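Local coordinates for protein DNA polymerase III subunit delta (Bacillus subtilis, PDB 3ZH9) that probably acts as the wrench of the clamp-loader complex, opening the ring of the beta sliding clamp so that it can be loaded onto primed DNA, at residues Q190-F195 and D205-L210; Y84-E89 and K128-A133. One frame throughout, in Å; residues are numbered along the deposited sequence.

Contact 1 (Q190-F195 and D205-L210); sequences QKLCTF and DDVKML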
loop_
_atom_site.group_PDB
_atom_site.type_symbol
_atom_site.label_atom_id
_atom_site.label_comp_id
_atom_site.label_asym_id
_atom_site.label_seq_id
_atom_site.Cartn_x
_atom_site.Cartn_y
_atom_site.Cartn_z
ATOM N N GLN A 190 11.263 -4.349 10.819
ATOM C CA GLN A 190 11.085 -4.712 12.238
ATOM C C GLN A 190 11.764 -6.036 12.584
ATOM O O GLN A 190 12.349 -6.203 13.668
ATOM C CB GLN A 190 9.599 -4.804 12.608
ATOM C CG GLN A 190 8.811 -3.480 12.474
ATOM C CD GLN A 190 9.350 -2.341 13.343
ATOM O OE1 GLN A 190 10.129 -2.550 14.280
ATOM N NE2 GLN A 190 8.922 -1.126 13.035
ATOM N N LYS A 191 11.655 -6.995 11.676
ATOM C CA LYS A 191 12.305 -8.284 11.876
ATOM C C LYS A 191 13.807 -8.109 11.866
ATOM O O LYS A 191 14.511 -8.719 12.672
ATOM C CB LYS A 191 11.899 -9.273 10.787
ATOM C CG LYS A 191 10.537 -9.920 11.014
ATOM C CD LYS A 191 10.018 -10.570 9.721
ATOM C CE LYS A 191 10.963 -11.664 9.259
ATOM N NZ LYS A 191 10.620 -12.157 7.888
ATOM N N LEU A 192 14.299 -7.266 10.960
ATOM C CA LEU A 192 15.743 -7.062 10.835
ATOM C C LEU A 192 16.299 -6.343 12.055
ATOM O O LEU A 192 17.370 -6.691 12.527
ATOM C CB LEU A 192 16.109 -6.323 9.541
ATOM C CG LEU A 192 15.999 -7.149 8.238
ATOM C CD1 LEU A 192 15.792 -6.278 6.977
ATOM C CD2 LEU A 192 17.243 -8.053 8.080
ATOM N N CYS A 193 15.577 -5.343 12.559
ATOM C CA CYS A 193 16.042 -4.599 13.725
ATOM C C CYS A 193 16.194 -5.513 14.927
ATOM O O CYS A 193 17.156 -5.392 15.659
ATOM C CB CYS A 193 15.111 -3.423 14.049
ATOM S SG CYS A 193 15.166 -2.110 12.811
ATOM N N THR A 194 15.249 -6.438 15.107
ATOM C CA THR A 194 15.319 -7.442 16.170
ATOM C C THR A 194 16.476 -8.395 15.926
ATOM O O THR A 194 17.289 -8.648 16.817
ATOM C CB THR A 194 14.013 -8.255 16.265
ATOM O OG1 THR A 194 12.929 -7.376 16.581
ATOM C CG2 THR A 194 14.114 -9.346 17.352
ATOM N N PHE A 195 16.563 -8.895 14.700
ATOM C CA PHE A 195 17.580 -9.878 14.301
ATOM C C PHE A 195 19.010 -9.460 14.629
ATOM O O PHE A 195 19.785 -10.265 15.126
ATOM C CB PHE A 195 17.477 -10.178 12.800
ATOM C CG PHE A 195 18.451 -11.234 12.327
ATOM C CD1 PHE A 195 18.292 -12.554 12.700
ATOM C CD2 PHE A 195 19.524 -10.906 11.518
ATOM C CE1 PHE A 195 19.177 -13.521 12.274
ATOM C CE2 PHE A 195 20.417 -11.881 11.093
ATOM C CZ PHE A 195 20.241 -13.176 11.472
ATOM N N ASP A 205 24.172 -8.283 3.879
ATOM C CA ASP A 205 24.177 -9.691 4.267
ATOM C C ASP A 205 23.001 -10.058 5.187
ATOM O O ASP A 205 22.408 -11.119 5.027
ATOM C CB ASP A 205 25.503 -10.070 4.937
ATOM C CG ASP A 205 26.634 -10.307 3.937
ATOM O OD1 ASP A 205 26.368 -10.604 2.748
ATOM O OD2 ASP A 205 27.803 -10.218 4.359
ATOM N N ASP A 206 22.692 -9.211 6.176
ATOM C CA ASP A 206 21.512 -9.429 7.032
ATOM C C ASP A 206 20.221 -9.533 6.196
ATOM O O ASP A 206 19.368 -10.414 6.408
ATOM C CB ASP A 206 21.358 -8.301 8.053
ATOM C CG ASP A 206 22.439 -8.322 9.122
ATOM O OD1 ASP A 206 22.703 -9.399 9.690
ATOM O OD2 ASP A 206 23.023 -7.256 9.388
ATOM N N VAL A 207 20.079 -8.617 5.246
ATOM C CA VAL A 207 18.898 -8.612 4.386
ATOM C C VAL A 207 18.790 -9.917 3.615
ATOM O O VAL A 207 17.740 -10.572 3.632
ATOM C CB VAL A 207 18.896 -7.429 3.408
ATOM C CG1 VAL A 207 17.757 -7.575 2.407
ATOM C CG2 VAL A 207 18.796 -6.095 4.195
ATOM N N LYS A 208 19.876 -10.294 2.944
ATOM C CA LYS A 208 19.881 -11.500 2.119
ATOM C C LYS A 208 19.664 -12.759 2.926
ATOM O O LYS A 208 19.035 -13.687 2.443
ATOM C CB LYS A 208 21.198 -11.640 1.355
ATOM C CG LYS A 208 21.443 -10.546 0.306
ATOM C CD LYS A 208 22.795 -10.787 -0.386
ATOM C CE LYS A 208 22.864 -10.094 -1.744
ATOM N NZ LYS A 208 24.241 -10.103 -2.345
ATOM N N MET A 209 20.204 -12.831 4.142
ATOM C CA MET A 209 20.058 -14.087 4.870
ATOM C C MET A 209 18.662 -14.201 5.471
ATOM O O MET A 209 18.078 -15.281 5.502
ATOM C CB MET A 209 21.155 -14.294 5.920
ATOM C CG MET A 209 21.068 -13.422 7.147
ATOM S SD MET A 209 22.434 -13.782 8.320
ATOM C CE MET A 209 23.826 -13.137 7.402
ATOM N N LEU A 210 18.111 -13.080 5.910
ATOM C CA LEU A 210 16.863 -13.158 6.661
ATOM C C LEU A 210 15.606 -13.027 5.792
ATOM O O LEU A 210 14.595 -13.656 6.081
ATOM C CB LEU A 210 16.848 -12.128 7.791
ATOM C CG LEU A 210 15.723 -12.310 8.822
ATOM C CD1 LEU A 210 15.938 -13.570 9.693
ATOM C CD2 LEU A 210 15.604 -11.069 9.693
HETATM O O HOH W 1 12.503 -14.058 7.577
#
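Phe195 and Leu210, each at the C-terminal end of its helix, meet where helix 182-195 packs against the short helix 204-210, and they illustrate how one aromatic ring can be clasped by three unlike side chains. CG of Phe195 is anti to the backbone N (chi1 -177°), a torsion that carries it toward the other helix. Leu210 CD1 sits over one face of the ring, offset toward the rim, in a CH-pi contact 4.3 Å from the ring centroid of Phe195. The other branch of the leucine reaches the root of the ring, CD2 lying 3.7 Å from Phe195 CB. At the ring edge, Asp206 OD1 stands 3.7 Å from Phe195 CE2; lying in the ring plane, it probably faces the weakly positive edge hydrogens. The carboxylate plane is turned 78° from that of the ring. Met209 adds a Met-aromatic contact from an oblique direction, with SD 3.9 Å from Phe195 CZ.

The two helix segments cross at 111° beside the small parallel pair of strands 165-166 and 201-202, whose Ile202 touches Leu192 and Val207. This is consistent with the small helical domain that follows the sheet in AAA+-like clamp-loader subunits. Leu192 slides past Leu210 in the opposite direction, their CD2 atoms 3.8 Å apart, while Leu192 CD1 touches Val207 CG2 at 4.1 Å. Val207 itself points away from helix 182-195 and rests on helix 168-177.

Asp206 is buried as well, and its carboxylate is met by Arg199, in a salt bridge to OD2, and by a glycerol, probably from the crystallisation liquor, hydrogen-bonded to OD1. The exposed Lys191, salt-bridged to Glu188, donates through NZ to a water at 2.7 Å, which in turn donates to Leu210 O at 2.6 Å.

Contact 2 (Y84-E89 and K128-A133); sequences YFLTGE and KKLTKA. With SO4 (sulfate ion), chain G.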
loop_
_atom_site.group_PDB
_atom_site.type_symbol
_atom_site.label_atom_id
_atom_site.label_comp_id
_atom_site.label_asym_id
_atom_site.label_seq_id
_atom_site.Cartn_x
_atom_site.Cartn_y
_atom_site.Cartn_z
ATOM N N TYR A 84 -15.116 12.873 1.176
ATOM C CA TYR A 84 -15.043 12.998 -0.281
ATOM C C TYR A 84 -15.288 14.426 -0.751
ATOM O O TYR A 84 -14.831 14.821 -1.819
ATOM C CB TYR A 84 -16.032 12.042 -0.967
ATOM C CG TYR A 84 -17.413 12.038 -0.352
ATOM C CD1 TYR A 84 -18.371 12.982 -0.722
ATOM C CD2 TYR A 84 -17.757 11.097 0.617
ATOM C CE1 TYR A 84 -19.642 12.982 -0.139
ATOM C CE2 TYR A 84 -19.017 11.091 1.204
ATOM C CZ TYR A 84 -19.953 12.029 0.820
ATOM O OH TYR A 84 -21.198 12.009 1.406
ATOM N N PHE A 85 -16.013 15.193 0.051
ATOM C CA PHE A 85 -16.290 16.583 -0.276
ATOM C C PHE A 85 -15.033 17.457 -0.188
ATOM O O PHE A 85 -15.085 18.642 -0.498
ATOM C CB PHE A 85 -17.384 17.126 0.645
ATOM C CG PHE A 85 -17.195 16.748 2.088
ATOM C CD1 PHE A 85 -16.289 17.429 2.884
ATOM C CD2 PHE A 85 -17.909 15.695 2.642
ATOM C CE1 PHE A 85 -16.102 17.073 4.206
ATOM C CE2 PHE A 85 -17.725 15.336 3.958
ATOM C CZ PHE A 85 -16.824 16.031 4.745
ATOM N N LEU A 86 -13.916 16.873 0.244
ATOM C CA LEU A 86 -12.624 17.563 0.221
ATOM C C LEU A 86 -11.965 17.476 -1.161
ATOM O O LEU A 86 -11.032 18.223 -1.460
ATOM C CB LEU A 86 -11.681 17.009 1.293
ATOM C CG LEU A 86 -12.064 17.344 2.735
ATOM C CD1 LEU A 86 -11.064 16.756 3.731
ATOM C CD2 LEU A 86 -12.184 18.851 2.900
ATOM N N THR A 87 -12.461 16.554 -1.988
ATOM C CA THR A 87 -12.017 16.405 -3.376
ATOM C C THR A 87 -12.949 17.154 -4.324
ATOM O O THR A 87 -13.837 17.883 -3.887
ATOM C CB THR A 87 -12.008 14.926 -3.817
ATOM O OG1 THR A 87 -13.357 14.462 -3.965
ATOM C CG2 THR A 87 -11.289 14.066 -2.805
ATOM N N GLY A 88 -12.756 16.960 -5.626
ATOM C CA GLY A 88 -13.605 17.591 -6.623
ATOM C C GLY A 88 -14.540 16.633 -7.341
ATOM O O GLY A 88 -15.012 16.927 -8.436
ATOM N N GLU A 89 -14.818 15.490 -6.718
ATOM C CA GLU A 89 -15.643 14.452 -7.335
ATOM C C GLU A 89 -17.122 14.837 -7.451
ATOM O O GLU A 89 -17.573 15.801 -6.832
ATOM C CB GLU A 89 -15.508 13.137 -6.564
ATOM N N LYS A 128 -11.394 24.774 -1.867
ATOM C CA LYS A 128 -12.454 24.614 -0.876
ATOM C C LYS A 128 -12.158 25.249 0.482
ATOM O O LYS A 128 -11.069 25.113 1.035
ATOM C CB LYS A 128 -12.822 23.138 -0.700
ATOM C CG LYS A 128 -13.464 22.549 -1.945
ATOM C CD LYS A 128 -13.922 21.127 -1.722
ATOM C CE LYS A 128 -14.632 20.588 -2.961
ATOM N NZ LYS A 128 -15.853 21.379 -3.273
ATOM N N LYS A 129 -13.163 25.924 1.017
ATOM C CA LYS A 129 -13.047 26.617 2.289
ATOM C C LYS A 129 -12.538 25.672 3.383
ATOM O O LYS A 129 -11.704 26.046 4.198
ATOM C CB LYS A 129 -14.417 27.198 2.671
ATOM C CG LYS A 129 -14.409 28.128 3.873
ATOM N N LEU A 130 -13.053 24.449 3.391
ATOM C CA LEU A 130 -12.723 23.474 4.418
ATOM C C LEU A 130 -11.290 22.992 4.279
ATOM O O LEU A 130 -10.613 22.713 5.271
ATOM C CB LEU A 130 -13.680 22.289 4.340
ATOM C CG LEU A 130 -13.437 21.164 5.337
ATOM C CD1 LEU A 130 -13.246 21.699 6.751
ATOM C CD2 LEU A 130 -14.599 20.194 5.278
ATOM N N THR A 131 -10.830 22.882 3.042
ATOM C CA THR A 131 -9.441 22.515 2.810
ATOM C C THR A 131 -8.516 23.586 3.369
ATOM O O THR A 131 -7.502 23.281 3.985
ATOM C CB THR A 131 -9.160 22.339 1.324
ATOM O OG1 THR A 131 -10.065 21.363 0.805
ATOM C CG2 THR A 131 -7.741 21.871 1.112
ATOM N N LYS A 132 -8.873 24.844 3.152
ATOM C CA LYS A 132 -8.064 25.940 3.651
ATOM C C LYS A 132 -8.042 25.885 5.173
ATOM O O LYS A 132 -6.993 26.071 5.797
ATOM C CB LYS A 132 -8.599 27.283 3.146
ATOM C CG LYS A 132 -8.588 27.411 1.627
ATOM C CD LYS A 132 -9.012 28.796 1.170
ATOM C CE LYS A 132 -9.101 28.879 -0.348
ATOM N NZ LYS A 132 -9.248 30.286 -0.814
ATOM N N ALA A 133 -9.195 25.582 5.762
ATOM C CA ALA A 133 -9.318 25.492 7.211
ATOM C C ALA A 133 -8.449 24.389 7.809
ATOM O O ALA A 133 -7.865 24.574 8.874
ATOM C CB ALA A 133 -10.776 25.307 7.625
HETATM S S SO4 G . -16.306 25.705 -1.059
HETATM O O1 SO4 G . -15.324 25.151 -0.137
HETATM O O2 SO4 G . -15.622 26.401 -2.150
HETATM O O3 SO4 G . -17.168 26.637 -0.338
HETATM O O4 SO4 G . -17.099 24.604 -1.598
#
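Leu86 and Leu130 cross at about a right angle, Leu86 CD2 pushing against the fork of its partner at 3.6 Å from Leu130 CG. Leu130 holds CG anti to the backbone N (chi1 179°), and its CD2 also meets the ring of Phe85. There the approach is oblique and made at the ring edge, near its plane, with Leu130 CD2 3.6 Å from Phe85 CE1. Leu130 CD2 thus touches both Phe85 and Leu86 of the 3-10 segment, while Val99 of helix 99-107 touches Phe85 and Leu130. The contact joins the loop after strand 76-81 to the start of helix 129-137, in the parallel-sheet domain of P-loop NTPase kinship. Thr131 flanks Leu86 through OG1, which is already bonded to the Asp125 carbonyl.

Lys128, at the N-cap position, approaches differently. Its chain runs extended as far as CE before bending at the last torsion (chi4 -62°). Lys128 CD is 3.0 Å from Phe85 O, and CE the same distance from Thr87 O, a fit so unusually tight that its detail is doubtful. An alanine here, lacking the chain beyond CB, would probably leave a gap beside Phe85 O and Thr87 O and the sulfate without the nearby ammonium charge. Thr87 OG1 accepts from Glu89 N, an ST turn, and also donates to Tyr84 O at 2.6 Å.

The sulfate, probably from the crystallisation liquor, takes the N-H of Lys129 on O1 at 2.6 Å. An anion at this N terminus would be favoured by the helix dipole, and NZ of Lys128, 3.8 Å from sulfate O4, is likely to strengthen that pull.

Following the chain from its N terminus, contact 2 comes first. It closes a loop of 38 intervening residues that carries helix 99-107 and strand 113-119, bringing the turn after strand 76-81 back to the start of helix 129-137; its two segments follow strands 76-81 and 113-119, neighbours in the parallel sheet. The chain then passes through strand 139-142 and helices 148-160 and 168-177 before contact 1 opens. That loop is far shorter, nine residues including strand 201-202, and it joins two successive helices. The two loops stand in series, neither nesting nor crossing. The centres of contact 1 and contact 2 are 43 Å apart, on opposite sides of the chain's centre.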